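Side-chain contacts in DegV domain-containing protein Cgl2349/cg2579 (Corynebacterium glutamicum, PDB 3EGL), which binds long-chain fatty acids such as palmitate and may take part in lipid transport or fatty acid metabolism: residues M172-G176 / G177-I181; Y54-Q57 / L58-G62; E125-D128 / I129-T133. All coordinates share one frame; numbering follows the deposited sequence.

Contact 1 of 3, residues M172-G176 / G177-I181; sequences MRFNG and GRMEI
The selenium of M179, a selenomethionine, sits over one face of the F174 ring, with SE 3.5 Å from the ring centroid and 35° off the ring normal. This Met-aromatic contact pairs two residues that face each other across a β hairpin, at a non-hydrogen-bonded position with both side chains on the same face of the sheet. The M179 chain leaves with CG anti to the backbone N (chi1 179°) and bends beyond it, which carries SE across to the ring. At the ring edge, in its plane, lies G177 O, 3.5 Å from CD1 of F174. On the far side of M179, the CE of selenomethionine M172 packs against M179 CG at 3.7 Å. Behind these side chains, R173 and E180 form a hydrogen-bonded pair, with E180 N 2.7 Å from R173 O. The type I' turn N175-R178 closes the hairpin, its two central positions filled by glycines with positive phi. On the opposite face, R173 reaches E138 in a salt bridge. M179 also touches the bound palmitic acid, while F174 lies against L75, L102 and I141; strand 178-181 forms one margin of the six-stranded sheet, with strand 171-175 between it and strand 137-142.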
loop_
_atom_site.group_PDB
_atom_site.type_symbol
_atom_site.label_atom_id
_atom_site.label_comp_id
_atom_site.label_asym_id
_atom_site.label_seq_id
_atom_site.Cartn_x
_atom_site.Cartn_y
_atom_site.Cartn_z
HETATM N N MSE A 172 5.520 0.387 13.368
HETATM C CA MSE A 172 6.315 -0.307 12.363
HETATM C C MSE A 172 6.484 0.608 11.148
HETATM O O MSE A 172 5.671 1.496 10.908
HETATM C CB MSE A 172 5.642 -1.611 11.917
HETATM C CG MSE A 172 5.207 -2.560 13.060
HETATM SE SE MSE A 172 6.642 -3.239 14.210
HETATM C CE MSE A 172 7.696 -4.145 12.827
ATOM N N ARG A 173 7.523 0.353 10.371
ATOM C CA ARG A 173 7.767 1.070 9.158
ATOM C C ARG A 173 8.303 0.100 8.099
ATOM O O ARG A 173 9.016 -0.819 8.421
ATOM C CB ARG A 173 8.760 2.163 9.495
ATOM C CG ARG A 173 9.507 2.800 8.389
ATOM C CD ARG A 173 10.536 3.683 9.081
ATOM N NE ARG A 173 11.613 4.146 8.210
ATOM C CZ ARG A 173 11.438 5.009 7.223
ATOM N NH1 ARG A 173 12.467 5.387 6.481
ATOM N NH2 ARG A 173 10.216 5.471 6.975
ATOM N N PHE A 174 7.921 0.305 6.844
ATOM C CA PHE A 174 8.568 -0.356 5.697
ATOM C C PHE A 174 9.710 0.387 5.105
ATOM O O PHE A 174 9.528 1.493 4.676
ATOM C CB PHE A 174 7.553 -0.576 4.612
ATOM C CG PHE A 174 6.493 -1.453 5.049
ATOM C CD1 PHE A 174 6.638 -2.821 4.926
ATOM C CD2 PHE A 174 5.381 -0.921 5.716
ATOM C CE1 PHE A 174 5.626 -3.692 5.415
ATOM C CE2 PHE A 174 4.352 -1.753 6.206
ATOM C CZ PHE A 174 4.473 -3.162 6.052
ATOM N N ASN A 175 10.876 -0.230 5.069
ATOM C CA ASN A 175 12.054 0.340 4.434
ATOM C C ASN A 175 12.671 -0.716 3.581
ATOM O O ASN A 175 12.885 -1.833 4.052
ATOM C CB ASN A 175 13.099 0.776 5.471
ATOM C CG ASN A 175 13.035 2.268 5.774
ATOM O OD1 ASN A 175 11.957 2.850 5.855
ATOM N ND2 ASN A 175 14.193 2.888 5.943
ATOM N N GLY A 176 12.977 -0.369 2.336
ATOM C CA GLY A 176 13.520 -1.338 1.401
ATOM C C GLY A 176 12.614 -2.556 1.277
ATOM O O GLY A 176 13.099 -3.680 1.291
ATOM N N GLY A 177 11.303 -2.341 1.179
ATOM C CA GLY A 177 10.332 -3.448 1.154
ATOM C C GLY A 177 10.073 -4.169 2.492
ATOM O O GLY A 177 8.900 -4.505 2.814
ATOM N N ARG A 178 11.165 -4.399 3.250
ATOM C CA ARG A 178 11.160 -5.138 4.513
ATOM C C ARG A 178 10.547 -4.340 5.726
ATOM O O ARG A 178 10.482 -3.089 5.749
ATOM C CB ARG A 178 12.579 -5.727 4.772
ATOM C CG ARG A 178 12.815 -6.664 6.061
ATOM C CD ARG A 178 12.168 -8.113 6.049
ATOM N NE ARG A 178 12.502 -8.934 4.865
ATOM C CZ ARG A 178 11.629 -9.693 4.189
ATOM N NH1 ARG A 178 12.019 -10.382 3.117
ATOM N NH2 ARG A 178 10.349 -9.745 4.567
HETATM N N MSE A 179 10.070 -5.076 6.722
HETATM C CA MSE A 179 9.293 -4.499 7.803
HETATM C C MSE A 179 10.128 -4.236 9.067
HETATM O O MSE A 179 10.729 -5.148 9.596
HETATM C CB MSE A 179 8.175 -5.462 8.136
HETATM C CG MSE A 179 7.359 -4.951 9.241
HETATM SE SE MSE A 179 5.823 -4.072 8.530
HETATM C CE MSE A 179 4.850 -5.735 8.782
ATOM N N GLU A 180 10.153 -3.009 9.567
ATOM C CA GLU A 180 11.065 -2.658 10.634
ATOM C C GLU A 180 10.354 -2.016 11.800
ATOM O O GLU A 180 9.232 -1.536 11.643
ATOM C CB GLU A 180 12.096 -1.674 10.112
ATOM C CG GLU A 180 13.020 -2.211 9.046
ATOM C CD GLU A 180 14.163 -1.246 8.731
ATOM O OE1 GLU A 180 14.029 -0.019 9.024
ATOM O OE2 GLU A 180 15.193 -1.730 8.191
ATOM N N ILE A 181 11.001 -1.992 12.964
ATOM C CA ILE A 181 10.419 -1.321 14.129
ATOM C C ILE A 181 10.882 0.133 14.089
ATOM O O ILE A 181 12.088 0.430 14.037
ATOM C CB ILE A 181 10.811 -1.961 15.507
ATOM C CG1 ILE A 181 10.575 -3.475 15.518
ATOM C CG2 ILE A 181 10.044 -1.283 16.697
ATOM C CD1 ILE A 181 11.198 -4.186 16.708
#

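Contact 2 of 3, residues Y54-Q57 / L58-G62; sequences YARQ and LERGG
R60 reaches back along helix 47-60 over the preceding turn, toward R56 and Q57. Its CB starts over the backbone of that turn, 3.5 Å from R56 O, the same carbonyl that accepts the hydrogen bond from R60 N. A chi1 of -172° and a straight chi2 extend the chain before the bend at chi3, and CD passes beside the amide end of Q57. The two side chains lie side by side and point the same way, so that the amide end of Q57 sits over one face of the guanidinium, the two planes 77° apart. The amide is thus steeply turned against the guanidinium face that it meets. At one terminal nitrogen, R60 NH1 comes within 4.0 Å of R56 CD, touching the aliphatic part of a second arginine. The two guanidinium groups keep some separation, with R56 NH1 and R60 NH1 5.0 Å apart. R60 also packs on R7 of strand 7-11, while Q57 turns inward onto I9 and V66. On another side of the helix, L58 tucks CG against Y54 O at 3.4 Å and reaches F89. The helix finishes just beyond R60: G61 N still bonds to Q57 O, and G62, with positive phi, is the C-prime residue of a Schellman motif, a characteristic helix C-terminus, in which G62 N turns back weakly to E59 O and D63 N to L58 O.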
loop_
_atom_site.group_PDB
_atom_site.type_symbol
_atom_site.label_atom_id
_atom_site.label_comp_id
_atom_site.label_asym_id
_atom_site.label_seq_id
_atom_site.Cartn_x
_atom_site.Cartn_y
_atom_site.Cartn_z
ATOM N N TYR A 54 -4.863 -9.216 -16.553
ATOM C CA TYR A 54 -4.119 -8.308 -17.441
ATOM C C TYR A 54 -4.654 -8.369 -18.880
ATOM O O TYR A 54 -4.729 -7.342 -19.571
ATOM C CB TYR A 54 -2.612 -8.666 -17.452
ATOM C CG TYR A 54 -1.870 -8.498 -16.115
ATOM C CD1 TYR A 54 -2.423 -7.752 -15.078
ATOM C CD2 TYR A 54 -0.583 -9.048 -15.935
ATOM C CE1 TYR A 54 -1.748 -7.578 -13.866
ATOM C CE2 TYR A 54 0.130 -8.874 -14.759
ATOM C CZ TYR A 54 -0.463 -8.142 -13.727
ATOM O OH TYR A 54 0.191 -7.989 -12.553
ATOM N N ALA A 55 -4.989 -9.578 -19.340
ATOM C CA ALA A 55 -5.451 -9.746 -20.706
ATOM C C ALA A 55 -6.763 -9.018 -20.807
ATOM O O ALA A 55 -7.042 -8.376 -21.808
ATOM C CB ALA A 55 -5.648 -11.208 -21.046
ATOM N N ARG A 56 -7.576 -9.125 -19.760
ATOM C CA ARG A 56 -8.874 -8.474 -19.801
ATOM C C ARG A 56 -8.763 -6.915 -19.846
ATOM O O ARG A 56 -9.491 -6.234 -20.618
ATOM C CB ARG A 56 -9.816 -9.058 -18.744
ATOM C CG ARG A 56 -10.661 -8.040 -18.117
ATOM C CD ARG A 56 -12.015 -8.507 -17.550
ATOM N NE ARG A 56 -12.233 -9.927 -17.256
ATOM C CZ ARG A 56 -13.275 -10.606 -17.750
ATOM N NH1 ARG A 56 -14.160 -10.011 -18.560
ATOM N NH2 ARG A 56 -13.441 -11.875 -17.440
ATOM N N GLN A 57 -7.801 -6.363 -19.117
ATOM C CA GLN A 57 -7.562 -4.916 -19.180
ATOM C C GLN A 57 -6.917 -4.469 -20.512
ATOM O O GLN A 57 -7.237 -3.394 -21.011
ATOM C CB GLN A 57 -6.779 -4.394 -17.955
ATOM C CG GLN A 57 -7.564 -4.443 -16.607
ATOM C CD GLN A 57 -9.032 -4.092 -16.790
ATOM O OE1 GLN A 57 -9.897 -4.869 -16.432
ATOM N NE2 GLN A 57 -9.313 -2.950 -17.402
ATOM N N LEU A 58 -6.043 -5.299 -21.082
ATOM C CA LEU A 58 -5.516 -5.072 -22.403
ATOM C C LEU A 58 -6.610 -5.040 -23.440
ATOM O O LEU A 58 -6.655 -4.121 -24.248
ATOM C CB LEU A 58 -4.490 -6.125 -22.810
ATOM C CG LEU A 58 -3.103 -5.943 -22.208
ATOM C CD1 LEU A 58 -2.289 -7.213 -22.431
ATOM C CD2 LEU A 58 -2.373 -4.695 -22.829
ATOM N N GLU A 59 -7.498 -6.025 -23.416
ATOM C CA GLU A 59 -8.609 -6.042 -24.353
ATOM C C GLU A 59 -9.441 -4.760 -24.227
ATOM O O GLU A 59 -9.794 -4.142 -25.231
ATOM C CB GLU A 59 -9.484 -7.287 -24.172
ATOM C CG GLU A 59 -10.624 -7.367 -25.128
ATOM C CD GLU A 59 -10.191 -7.528 -26.609
ATOM O OE1 GLU A 59 -9.037 -7.931 -26.883
ATOM O OE2 GLU A 59 -11.030 -7.291 -27.508
ATOM N N ARG A 60 -9.712 -4.351 -23.000
ATOM C CA ARG A 60 -10.581 -3.208 -22.738
ATOM C C ARG A 60 -9.910 -1.895 -23.170
ATOM O O ARG A 60 -10.567 -1.031 -23.703
ATOM C CB ARG A 60 -10.983 -3.165 -21.257
ATOM C CG ARG A 60 -12.034 -2.133 -20.908
ATOM C CD ARG A 60 -12.429 -2.216 -19.430
ATOM N NE ARG A 60 -13.113 -3.471 -19.137
ATOM C CZ ARG A 60 -13.390 -3.934 -17.910
ATOM N NH1 ARG A 60 -14.018 -5.098 -17.779
ATOM N NH2 ARG A 60 -13.029 -3.259 -16.816
ATOM N N GLY A 61 -8.605 -1.764 -22.980
ATOM C CA GLY A 61 -7.910 -0.541 -23.366
ATOM C C GLY A 61 -7.359 -0.563 -24.776
ATOM O O GLY A 61 -6.450 0.204 -25.103
ATOM N N GLY A 62 -7.894 -1.446 -25.625
ATOM C CA GLY A 62 -7.375 -1.649 -26.985
ATOM C C GLY A 62 -5.872 -1.886 -27.065
ATOM O O GLY A 62 -5.227 -1.475 -28.026
#

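Contact 3 of 3, residues E125-D128 / I129-T133; sequences ECYD and IAVDT
I129 lays its CG1 against E125 O, 3.3 Å away, at the carbonyl that also receives the hydrogen bond from I129 N. Its side chain is directed at the neighbouring helix 104-116, where it meets A112 and M116. A130 follows with its methyl group close to the carbonyls of the previous turn, CB lying 3.6 Å from C126 O; the same small side chain packs on L67 and L69 of strand 66-69. Next comes V131, whose CG2 stands over one face of the Y127 ring, 3.7 Å from its centroid and 23° off the normal, a CH-π contact between residues i and i+4 of an α helix. The methyl is displaced toward the hydroxyl end, with Y127 CZ its nearest ring atom at 3.4 Å. The first torsion of Y127, 173°, places the ring beside the carbonyl carbon and along the next turn. Backbone bonding joins the same two residues, V131 N lying 2.9 Å from Y127 O. The ring has a further partner in R95, which makes a cation-π interaction with it, and it also touches L67. At D132, CB rests 3.4 Å from D128 O, whereas the carboxylate leads away from the earlier turn to form a salt bridge with R136. T133, the last residue of the helix, continues the backbone pattern through T133 N to I129 O and turns its side chain onto A109 and A112 of helix 104-116.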
loop_
_atom_site.group_PDB
_atom_site.type_symbol
_atom_site.label_atom_id
_atom_site.label_comp_id
_atom_site.label_asym_id
_atom_site.label_seq_id
_atom_site.Cartn_x
_atom_site.Cartn_y
_atom_site.Cartn_z
ATOM N N GLU A 125 5.543 6.953 -19.230
ATOM C CA GLU A 125 5.273 8.179 -18.452
ATOM C C GLU A 125 4.401 7.934 -17.240
ATOM O O GLU A 125 4.660 8.522 -16.180
ATOM C CB GLU A 125 4.667 9.272 -19.327
ATOM C CG GLU A 125 5.647 9.791 -20.410
ATOM C CD GLU A 125 4.968 10.643 -21.512
ATOM O OE1 GLU A 125 3.766 10.488 -21.813
ATOM O OE2 GLU A 125 5.654 11.479 -22.098
ATOM N N CYS A 126 3.391 7.059 -17.373
ATOM C CA CYS A 126 2.608 6.697 -16.215
ATOM C C CYS A 126 3.504 5.922 -15.266
ATOM O O CYS A 126 3.438 6.117 -14.051
ATOM C CB CYS A 126 1.384 5.876 -16.594
ATOM S SG CYS A 126 0.241 6.798 -17.648
ATOM N N TYR A 127 4.370 5.070 -15.829
ATOM C CA TYR A 127 5.336 4.318 -15.019
ATOM C C TYR A 127 6.191 5.286 -14.179
ATOM O O TYR A 127 6.296 5.142 -12.953
ATOM C CB TYR A 127 6.246 3.435 -15.910
ATOM C CG TYR A 127 7.345 2.786 -15.127
ATOM C CD1 TYR A 127 7.103 1.598 -14.414
ATOM C CD2 TYR A 127 8.626 3.369 -15.065
ATOM C CE1 TYR A 127 8.119 0.981 -13.636
ATOM C CE2 TYR A 127 9.647 2.788 -14.308
ATOM C CZ TYR A 127 9.377 1.574 -13.583
ATOM O OH TYR A 127 10.376 0.972 -12.827
ATOM N N ASP A 128 6.788 6.273 -14.823
ATOM C CA ASP A 128 7.657 7.185 -14.100
ATOM C C ASP A 128 6.959 7.965 -12.976
ATOM O O ASP A 128 7.561 8.196 -11.943
ATOM C CB ASP A 128 8.331 8.176 -15.057
ATOM C CG ASP A 128 9.269 7.500 -16.004
ATOM O OD1 ASP A 128 9.982 6.569 -15.573
ATOM O OD2 ASP A 128 9.293 7.897 -17.194
ATOM N N ILE A 129 5.713 8.388 -13.201
ATOM C CA ILE A 129 4.937 9.127 -12.204
ATOM C C ILE A 129 4.716 8.235 -10.977
ATOM O O ILE A 129 4.980 8.652 -9.827
ATOM C CB ILE A 129 3.585 9.611 -12.809
ATOM C CG1 ILE A 129 3.853 10.675 -13.874
ATOM C CG2 ILE A 129 2.686 10.230 -11.774
ATOM C CD1 ILE A 129 4.638 11.888 -13.348
ATOM N N ALA A 130 4.268 7.004 -11.236
ATOM C CA ALA A 130 4.079 6.019 -10.181
ATOM C C ALA A 130 5.382 5.757 -9.372
ATOM O O ALA A 130 5.385 5.795 -8.149
ATOM C CB ALA A 130 3.494 4.700 -10.785
ATOM N N VAL A 131 6.493 5.538 -10.063
ATOM C CA VAL A 131 7.767 5.308 -9.392
ATOM C C VAL A 131 8.192 6.519 -8.535
ATOM O O VAL A 131 8.715 6.372 -7.406
ATOM C CB VAL A 131 8.854 4.937 -10.442
ATOM C CG1 VAL A 131 10.300 5.053 -9.884
ATOM C CG2 VAL A 131 8.552 3.556 -10.947
ATOM N N ASP A 132 7.973 7.711 -9.075
ATOM C CA ASP A 132 8.363 8.904 -8.363
ATOM C C ASP A 132 7.463 9.124 -7.115
ATOM O O ASP A 132 7.948 9.510 -6.047
ATOM C CB ASP A 132 8.350 10.105 -9.286
ATOM C CG ASP A 132 8.990 11.320 -8.645
ATOM O OD1 ASP A 132 10.233 11.303 -8.433
ATOM O OD2 ASP A 132 8.261 12.285 -8.336
ATOM N N THR A 133 6.174 8.820 -7.227
ATOM C CA THR A 133 5.305 8.953 -6.079
ATOM C C THR A 133 5.784 8.008 -4.958
ATOM O O THR A 133 5.832 8.410 -3.790
ATOM C CB THR A 133 3.817 8.648 -6.423
ATOM O OG1 THR A 133 3.324 9.624 -7.351
ATOM C CG2 THR A 133 2.975 8.717 -5.169
#

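How the contacts relate
One of the three local contacts is a β hairpin and two are helix turns, in series along the chain as contact 2, contact 3, contact 1. Contact 2 and contact 3 lie on helices that both pack against strand 66-69 of the five-stranded sheet, with their centres about 20 Å apart and nearest atoms about 12 Å apart. Contact 1 belongs to the other, six-stranded sheet; its centre is about 34 Å from that of contact 2, on the opposite side of the chain's centre, and about 22 Å from that of contact 3. Contact 1 touches the bound palmitic acid, through M179. By comparison, the side chain of Y54 in contact 2 is about 14 Å from the lipid, and contact 3 lies away from the fatty-acid-binding residues T42 and S76.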